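Local structure of SusD homolog (Bacteroides thetaiotaomicron VPI-5482, 3IV0) at residues Arg366-Leu378 / Lys387-Ala399. The protein probably binds glycans at the outer membrane as a SusD-family lipoprotein, although its exact function and ligand are not established. Sequence-based numbering, arbitrary orientation.
Sequences RYAGALLLYAEAL and KACELLNRVRNRA
L391 drops as a knob into the hole formed by L371, Y374, A375 and L378. With its CG anti to the carbonyl carbon (chi1 -70°), it sends CD1 over the centre of the Y374 ring, a CH-pi contact 3.6 Å from CD1 to the ring centroid. The same CD1 meets L378 CD1 at 3.6 Å, while CD2 turns to L371 CD2, 3.9 Å away. L371 crosses L391 at about a right angle and divides its methyls: CD2 goes to the knob, and CD1 sits over the centre of the R394 guanidinium, 3.9 Å from CZ. Held over that leucine, R394 bends at chi3 and gives NH2 to Y367 OH, 2.9 Å away at an N-H...O angle of 152°, the hydroxyl lying a little out of the guanidinium plane. E239 ties the pair together from outside, bridging to R394 NH1 and hydrogen-bonding Y367 OH. A leucine in place of R394 would probably leave E239 without its positive mate and Y367 OH without this donor. On the far flank, V395 CG2 meets L372 CG tip to tip at 4.1 Å. At one end the helices close to 4.4 Å between the CA atoms of A375 and A388; at the other, R366 and R398 gather round the carboxylates of E263 and E422, with R366 also held by E426 and R398 by L248. Helix 224-238 covers Y374 and L378, helix 408-422 the L372 and V395 side. Two consecutive helices running antiparallel at 158° make a helical hairpin, consistent with the TPR-like helix pairs of the SusD fold.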
ATOM      1  N   ARG A 366       6.018   4.308  -3.885  1.00  9.81           N
ATOM      2  CA  ARG A 366       7.267   5.016  -4.143  1.00 12.55           C
ATOM      3  C   ARG A 366       7.796   4.754  -5.546  1.00  9.25           C
ATOM      4  O   ARG A 366       7.276   3.897  -6.287  1.00 10.01           O
ATOM      5  CB  ARG A 366       8.327   4.749  -3.099  1.00 13.29           C
ATOM      6  CG  ARG A 366       8.793   3.343  -3.039  1.00 11.67           C
ATOM      7  CD  ARG A 366       9.926   3.215  -1.999  1.00 11.44           C
ATOM      8  NE  ARG A 366      10.205   1.814  -1.693  1.00 11.50           N
ATOM      9  CZ  ARG A 366      11.249   1.128  -2.161  1.00 11.83           C
ATOM     10  NH1 ARG A 366      12.125   1.651  -2.984  1.00 13.90           N
ATOM     11  NH2 ARG A 366      11.406  -0.122  -1.783  1.00 12.55           N
ATOM     12  N   TYR A 367       8.789   5.526  -5.953  1.00 10.34           N
ATOM     13  CA  TYR A 367       9.183   5.594  -7.352  1.00  9.89           C
ATOM     14  C   TYR A 367       9.695   4.259  -7.877  1.00 10.54           C
ATOM     15  O   TYR A 367       9.378   3.900  -9.003  1.00  9.89           O
ATOM     16  CB  TYR A 367      10.174   6.729  -7.514  1.00 11.42           C
ATOM     17  CG  TYR A 367      10.565   7.098  -8.921  1.00 11.62           C
ATOM     18  CD1 TYR A 367       9.631   7.334  -9.927  1.00 13.05           C
ATOM     19  CD2 TYR A 367      11.896   7.311  -9.226  1.00 12.78           C
ATOM     20  CE1 TYR A 367      10.045   7.699 -11.210  1.00 13.23           C
ATOM     21  CE2 TYR A 367      12.306   7.732 -10.483  1.00 14.44           C
ATOM     22  CZ  TYR A 367      11.386   7.878 -11.460  1.00 12.24           C
ATOM     23  OH  TYR A 367      11.798   8.283 -12.711  1.00 16.05           O
ATOM     24  N   ALA A 368      10.424   3.471  -7.089  1.00  9.49           N
ATOM     25  CA  ALA A 368      10.887   2.179  -7.585  1.00 10.38           C
ATOM     26  C   ALA A 368       9.705   1.291  -7.903  1.00 10.60           C
ATOM     27  O   ALA A 368       9.720   0.548  -8.894  1.00 10.58           O
ATOM     28  CB  ALA A 368      11.804   1.459  -6.556  1.00 12.61           C
ATOM     29  N   GLY A 369       8.696   1.303  -7.031  1.00  9.95           N
ATOM     30  CA  GLY A 369       7.474   0.531  -7.282  1.00 10.39           C
ATOM     31  C   GLY A 369       6.802   0.920  -8.575  1.00 10.19           C
ATOM     32  O   GLY A 369       6.405   0.047  -9.363  1.00  9.82           O
ATOM     33  N   ALA A 370       6.629   2.214  -8.798  1.00  9.48           N
ATOM     34  CA  ALA A 370       5.961   2.710  -9.982  1.00  9.66           C
ATOM     35  C   ALA A 370       6.722   2.375 -11.254  1.00  9.73           C
ATOM     36  O   ALA A 370       6.110   1.975 -12.230  1.00 10.14           O
ATOM     37  CB  ALA A 370       5.735   4.205  -9.862  1.00 10.11           C
ATOM     38  N   LEU A 371       8.044   2.419 -11.194  1.00  9.81           N
ATOM     39  CA  LEU A 371       8.833   2.023 -12.359  1.00  9.67           C
ATOM     40  C   LEU A 371       8.593   0.561 -12.675  1.00  9.60           C
ATOM     41  O   LEU A 371       8.577   0.170 -13.830  1.00 10.29           O
ATOM     42  CB  LEU A 371      10.336   2.285 -12.105  1.00 10.83           C
ATOM     43  CG  LEU A 371      10.733   3.732 -11.987  1.00 11.77           C
ATOM     44  CD1 LEU A 371      12.225   3.819 -11.628  1.00 14.56           C
ATOM     45  CD2 LEU A 371      10.416   4.508 -13.289  1.00 14.83           C
ATOM     46  N   LEU A 372       8.473  -0.273 -11.643  1.00 10.30           N
ATOM     47  CA  LEU A 372       8.220  -1.703 -11.858  1.00 10.01           C
ATOM     48  C   LEU A 372       6.837  -1.959 -12.371  1.00 10.40           C
ATOM     49  O   LEU A 372       6.647  -2.851 -13.183  1.00 10.30           O
ATOM     50  CB  LEU A 372       8.524  -2.514 -10.604  1.00  9.96           C
ATOM     51  CG  LEU A 372      10.008  -2.544 -10.182  1.00 10.44           C
ATOM     52  CD1 LEU A 372      10.171  -3.102  -8.771  1.00 12.94           C
ATOM     53  CD2 LEU A 372      10.891  -3.292 -11.202  1.00 12.98           C
ATOM     54  N   LEU A 373       5.842  -1.177 -11.965  1.00 10.55           N
ATOM     55  CA  LEU A 373       4.501  -1.296 -12.548  1.00 10.35           C
ATOM     56  C   LEU A 373       4.488  -0.957 -14.032  1.00 10.15           C
ATOM     57  O   LEU A 373       3.818  -1.601 -14.832  1.00 10.63           O
ATOM     58  CB  LEU A 373       3.506  -0.403 -11.815  1.00 10.48           C
ATOM     59  CG  LEU A 373       3.217  -0.702 -10.335  1.00 10.86           C
ATOM     60  CD1 LEU A 373       2.120   0.257  -9.850  1.00 13.53           C
ATOM     61  CD2 LEU A 373       2.848  -2.174 -10.116  1.00 13.06           C
ATOM     62  N   TYR A 374       5.206   0.098 -14.394  1.00 10.41           N
ATOM     63  CA  TYR A 374       5.380   0.518 -15.782  1.00 10.06           C
ATOM     64  C   TYR A 374       6.038  -0.620 -16.575  1.00  9.84           C
ATOM     65  O   TYR A 374       5.534  -1.054 -17.600  1.00 11.12           O
ATOM     66  CB  TYR A 374       6.200   1.805 -15.774  1.00  9.58           C
ATOM     67  CG  TYR A 374       6.460   2.501 -17.062  1.00 10.70           C
ATOM     68  CD1 TYR A 374       5.868   2.131 -18.246  1.00 12.80           C
ATOM     69  CD2 TYR A 374       7.275   3.612 -17.067  1.00 11.79           C
ATOM     70  CE1 TYR A 374       6.127   2.841 -19.421  1.00 13.74           C
ATOM     71  CE2 TYR A 374       7.521   4.313 -18.223  1.00 12.41           C
ATOM     72  CZ  TYR A 374       6.970   3.911 -19.394  1.00 14.27           C
ATOM     73  OH  TYR A 374       7.249   4.578 -20.569  1.00 17.60           O
ATOM     74  N   ALA A 375       7.121  -1.169 -16.034  1.00  9.84           N
ATOM     75  CA  ALA A 375       7.758  -2.308 -16.682  1.00 11.34           C
ATOM     76  C   ALA A 375       6.793  -3.481 -16.819  1.00 10.77           C
ATOM     77  O   ALA A 375       6.765  -4.151 -17.861  1.00 10.89           O
ATOM     78  CB  ALA A 375       8.982  -2.740 -15.906  1.00 10.79           C
ATOM     79  N   GLU A 376       6.044  -3.806 -15.767  1.00  9.68           N
ATOM     80  CA  GLU A 376       5.125  -4.913 -15.799  1.00 10.26           C
ATOM     81  C   GLU A 376       4.123  -4.762 -16.928  1.00 10.39           C
ATOM     82  O   GLU A 376       3.833  -5.723 -17.650  1.00 11.39           O
ATOM     83  CB  GLU A 376       4.386  -4.967 -14.459  1.00 10.76           C
ATOM     84  CG  GLU A 376       3.293  -5.990 -14.392  1.00 12.32           C
ATOM     85  CD  GLU A 376       2.582  -6.021 -13.064  1.00 16.83           C
ATOM     86  OE1 GLU A 376       3.163  -5.570 -12.075  1.00 16.58           O
ATOM     87  OE2 GLU A 376       1.434  -6.531 -13.036  1.00 19.88           O
ATOM     88  N   ALA A 377       3.544  -3.580 -17.088  1.00 11.04           N
ATOM     89  CA  ALA A 377       2.536  -3.329 -18.111  1.00 10.76           C
ATOM     90  C   ALA A 377       3.149  -3.454 -19.488  1.00 11.10           C
ATOM     91  O   ALA A 377       2.553  -4.046 -20.391  1.00 11.99           O
ATOM     92  CB  ALA A 377       1.851  -1.939 -17.924  1.00 11.41           C
ATOM     93  N   LEU A 378       4.316  -2.883 -19.676  1.00 11.63           N
ATOM     94  CA  LEU A 378       5.004  -3.007 -20.977  1.00 13.03           C
ATOM     95  C   LEU A 378       5.261  -4.459 -21.290  1.00 12.62           C
ATOM     96  O   LEU A 378       5.011  -4.916 -22.430  1.00 14.88           O
ATOM     97  CB  LEU A 378       6.329  -2.283 -20.962  1.00 15.95           C
ATOM     98  CG  LEU A 378       6.246  -0.790 -21.141  1.00 17.16           C
ATOM     99  CD1 LEU A 378       7.620  -0.192 -20.855  1.00 18.61           C
ATOM    100  CD2 LEU A 378       5.772  -0.459 -22.568  1.00 23.11           C
ATOM    101  N   LYS A 387      12.412  -1.654 -23.441  1.00 15.46           N
ATOM    102  CA  LYS A 387      12.119  -0.579 -22.501  1.00 13.72           C
ATOM    103  C   LYS A 387      11.710  -1.151 -21.152  1.00 13.99           C
ATOM    104  O   LYS A 387      12.088  -0.617 -20.110  1.00 12.67           O
ATOM    105  CB  LYS A 387      11.014   0.348 -23.027  1.00 16.11           C
ATOM    106  CG  LYS A 387      10.672   1.491 -22.095  1.00 19.74           C
ATOM    107  CD  LYS A 387      11.746   2.538 -22.087  1.00 28.51           C
ATOM    108  CE  LYS A 387      11.234   3.902 -21.637  1.00 33.06           C
ATOM    109  NZ  LYS A 387      12.334   4.914 -21.709  1.00 36.38           N
ATOM    110  N   ALA A 388      10.961  -2.231 -21.169  1.00 12.57           N
ATOM    111  CA  ALA A 388      10.638  -2.900 -19.913  1.00 13.21           C
ATOM    112  C   ALA A 388      11.895  -3.292 -19.129  1.00 13.13           C
ATOM    113  O   ALA A 388      11.981  -3.075 -17.930  1.00 12.54           O
ATOM    114  CB  ALA A 388       9.744  -4.099 -20.152  1.00 13.68           C
ATOM    115  N   CYS A 389      12.895  -3.859 -19.808  1.00 12.60           N
ATOM    116  CA  CYS A 389      14.172  -4.151 -19.194  1.00 11.49           C
ATOM    117  C   CYS A 389      14.890  -2.935 -18.693  1.00 12.28           C
ATOM    118  O   CYS A 389      15.476  -2.948 -17.620  1.00 12.79           O
ATOM    119  CB  CYS A 389      15.084  -4.936 -20.156  1.00 12.56           C
ATOM    120  SG  CYS A 389      14.630  -6.611 -20.479  1.00 15.25           S
ATOM    121  N   GLU A 390      14.877  -1.862 -19.467  1.00 12.63           N
ATOM    122  CA  GLU A 390      15.514  -0.628 -19.036  1.00 14.18           C
ATOM    123  C   GLU A 390      14.953  -0.151 -17.694  1.00 13.36           C
ATOM    124  O   GLU A 390      15.704   0.257 -16.804  1.00 13.93           O
ATOM    125  CB  GLU A 390      15.365   0.436 -20.110  1.00 15.16           C
ATOM    126  CG  GLU A 390      16.027   1.750 -19.853  1.00 24.58           C
ATOM    127  CD  GLU A 390      15.526   2.808 -20.827  1.00 38.69           C
ATOM    128  OE1 GLU A 390      15.690   2.597 -22.051  1.00 43.88           O
ATOM    129  OE2 GLU A 390      14.950   3.818 -20.370  1.00 48.57           O
ATOM    130  N   LEU A 391      13.626  -0.124 -17.590  1.00 12.68           N
ATOM    131  CA  LEU A 391      12.959   0.269 -16.362  1.00 11.85           C
ATOM    132  C   LEU A 391      13.338  -0.650 -15.202  1.00 11.36           C
ATOM    133  O   LEU A 391      13.710  -0.180 -14.140  1.00 12.61           O
ATOM    134  CB  LEU A 391      11.454   0.306 -16.610  1.00 11.62           C
ATOM    135  CG  LEU A 391      10.974   1.447 -17.513  1.00 10.94           C
ATOM    136  CD1 LEU A 391       9.580   1.095 -18.064  1.00 13.42           C
ATOM    137  CD2 LEU A 391      10.923   2.778 -16.785  1.00 14.61           C
ATOM    138  N   LEU A 392      13.199  -1.943 -15.417  1.00 10.86           N
ATOM    139  CA  LEU A 392      13.573  -2.941 -14.439  1.00 11.74           C
ATOM    140  C   LEU A 392      15.002  -2.727 -13.966  1.00 12.11           C
ATOM    141  O   LEU A 392      15.310  -2.789 -12.788  1.00 12.46           O
ATOM    142  CB  LEU A 392      13.382  -4.340 -15.037  1.00 12.20           C
ATOM    143  CG  LEU A 392      13.911  -5.525 -14.248  1.00 10.61           C
ATOM    144  CD1 LEU A 392      13.282  -5.581 -12.842  1.00 13.09           C
ATOM    145  CD2 LEU A 392      13.689  -6.838 -15.029  1.00 12.77           C
ATOM    146  N   ASN A 393      15.881  -2.454 -14.916  1.00 12.09           N
ATOM    147  CA  ASN A 393      17.300  -2.324 -14.579  1.00 12.64           C
ATOM    148  C   ASN A 393      17.661  -1.078 -13.809  1.00 12.71           C
ATOM    149  O   ASN A 393      18.681  -1.039 -13.136  1.00 12.83           O
ATOM    150  CB  ASN A 393      18.139  -2.498 -15.841  1.00 12.03           C
ATOM    151  CG  ASN A 393      18.208  -3.933 -16.271  1.00 13.83           C
ATOM    152  OD1 ASN A 393      18.161  -4.833 -15.441  1.00 13.57           O
ATOM    153  ND2 ASN A 393      18.338  -4.183 -17.588  1.00 14.04           N
ATOM    154  N   ARG A 394      16.821  -0.064 -13.846  1.00 13.11           N
ATOM    155  CA  ARG A 394      17.055   1.061 -12.949  1.00 13.00           C
ATOM    156  C   ARG A 394      16.969   0.636 -11.494  1.00 12.19           C
ATOM    157  O   ARG A 394      17.770   1.064 -10.666  1.00 12.05           O
ATOM    158  CB  ARG A 394      16.094   2.191 -13.252  1.00 14.73           C
ATOM    159  CG  ARG A 394      16.461   2.897 -14.571  1.00 17.33           C
ATOM    160  CD  ARG A 394      15.446   3.872 -15.002  1.00 18.58           C
ATOM    161  NE  ARG A 394      15.325   4.975 -14.071  1.00 19.34           N
ATOM    162  CZ  ARG A 394      14.333   5.861 -14.148  1.00 16.35           C
ATOM    163  NH1 ARG A 394      13.449   5.738 -15.109  1.00 21.70           N
ATOM    164  NH2 ARG A 394      14.251   6.845 -13.279  1.00 18.89           N
ATOM    165  N   VAL A 395      16.037  -0.257 -11.207  1.00 10.99           N
ATOM    166  CA  VAL A 395      15.881  -0.788  -9.863  1.00 11.16           C
ATOM    167  C   VAL A 395      16.981  -1.813  -9.545  1.00 11.65           C
ATOM    168  O   VAL A 395      17.561  -1.770  -8.461  1.00 11.26           O
ATOM    169  CB  VAL A 395      14.483  -1.371  -9.675  1.00 11.00           C
ATOM    170  CG1 VAL A 395      14.332  -2.003  -8.287  1.00 12.75           C
ATOM    171  CG2 VAL A 395      13.418  -0.251  -9.911  1.00 13.00           C
ATOM    172  N   ARG A 396      17.273  -2.679 -10.512  1.00 11.28           N
ATOM    173  CA  ARG A 396      18.352  -3.657 -10.323  1.00 10.50           C
ATOM    174  C   ARG A 396      19.673  -2.938 -10.067  1.00 11.98           C
ATOM    175  O   ARG A 396      20.427  -3.308  -9.175  1.00 12.11           O
ATOM    176  CB  ARG A 396      18.514  -4.533 -11.555  1.00 13.49           C
ATOM    177  CG  ARG A 396      17.332  -5.372 -11.969  1.00 14.29           C
ATOM    178  CD  ARG A 396      17.132  -6.550 -11.073  1.00 13.07           C
ATOM    179  NE  ARG A 396      18.217  -7.536 -11.237  1.00 12.25           N
ATOM    180  CZ  ARG A 396      18.267  -8.678 -10.573  1.00 13.21           C
ATOM    181  NH1 ARG A 396      17.376  -8.988  -9.644  1.00 12.93           N
ATOM    182  NH2 ARG A 396      19.278  -9.512 -10.781  1.00 14.19           N
ATOM    183  N   ASN A 397      19.972  -1.927 -10.876  1.00 12.57           N
ATOM    184  CA  ASN A 397      21.240  -1.218 -10.739  1.00 13.10           C
ATOM    185  C   ASN A 397      21.339  -0.503  -9.392  1.00 13.47           C
ATOM    186  O   ASN A 397      22.393  -0.493  -8.767  1.00 12.63           O
ATOM    187  CB  ASN A 397      21.479  -0.240 -11.883  1.00 14.02           C
ATOM    188  CG  ASN A 397      21.917  -0.911 -13.192  1.00 18.96           C
ATOM    189  OD1 ASN A 397      21.530  -0.468 -14.284  1.00 26.94           O
ATOM    190  ND2 ASN A 397      22.740  -1.934 -13.097  1.00 20.12           N
ATOM    191  N   ARG A 398      20.240   0.071  -8.905  1.00 11.94           N
ATOM    192  CA  ARG A 398      20.285   0.733  -7.610  1.00 12.17           C
ATOM    193  C   ARG A 398      20.620  -0.271  -6.502  1.00 11.57           C
ATOM    194  O   ARG A 398      21.330   0.074  -5.553  1.00 12.58           O
ATOM    195  CB  ARG A 398      18.952   1.473  -7.332  1.00 11.41           C
ATOM    196  CG  ARG A 398      19.008   2.325  -6.106  1.00 12.63           C
ATOM    197  CD  ARG A 398      18.513   1.668  -4.857  1.00 12.79           C
ATOM    198  NE  ARG A 398      17.077   1.386  -4.919  1.00 11.25           N
ATOM    199  CZ  ARG A 398      16.115   2.274  -4.715  1.00 11.98           C
ATOM    200  NH1 ARG A 398      16.389   3.530  -4.429  1.00 11.45           N
ATOM    201  NH2 ARG A 398      14.859   1.897  -4.814  1.00 12.90           N
ATOM    202  N   ALA A 399      20.138  -1.498  -6.636  1.00 11.36           N
ATOM    203  CA  ALA A 399      20.427  -2.571  -5.672  1.00 12.33           C
ATOM    204  C   ALA A 399      21.772  -3.260  -5.899  1.00 13.64           C
ATOM    205  O   ALA A 399      22.095  -4.206  -5.183  1.00 15.73           O
ATOM    206  CB  ALA A 399      19.303  -3.580  -5.726  1.00 14.69           C
TER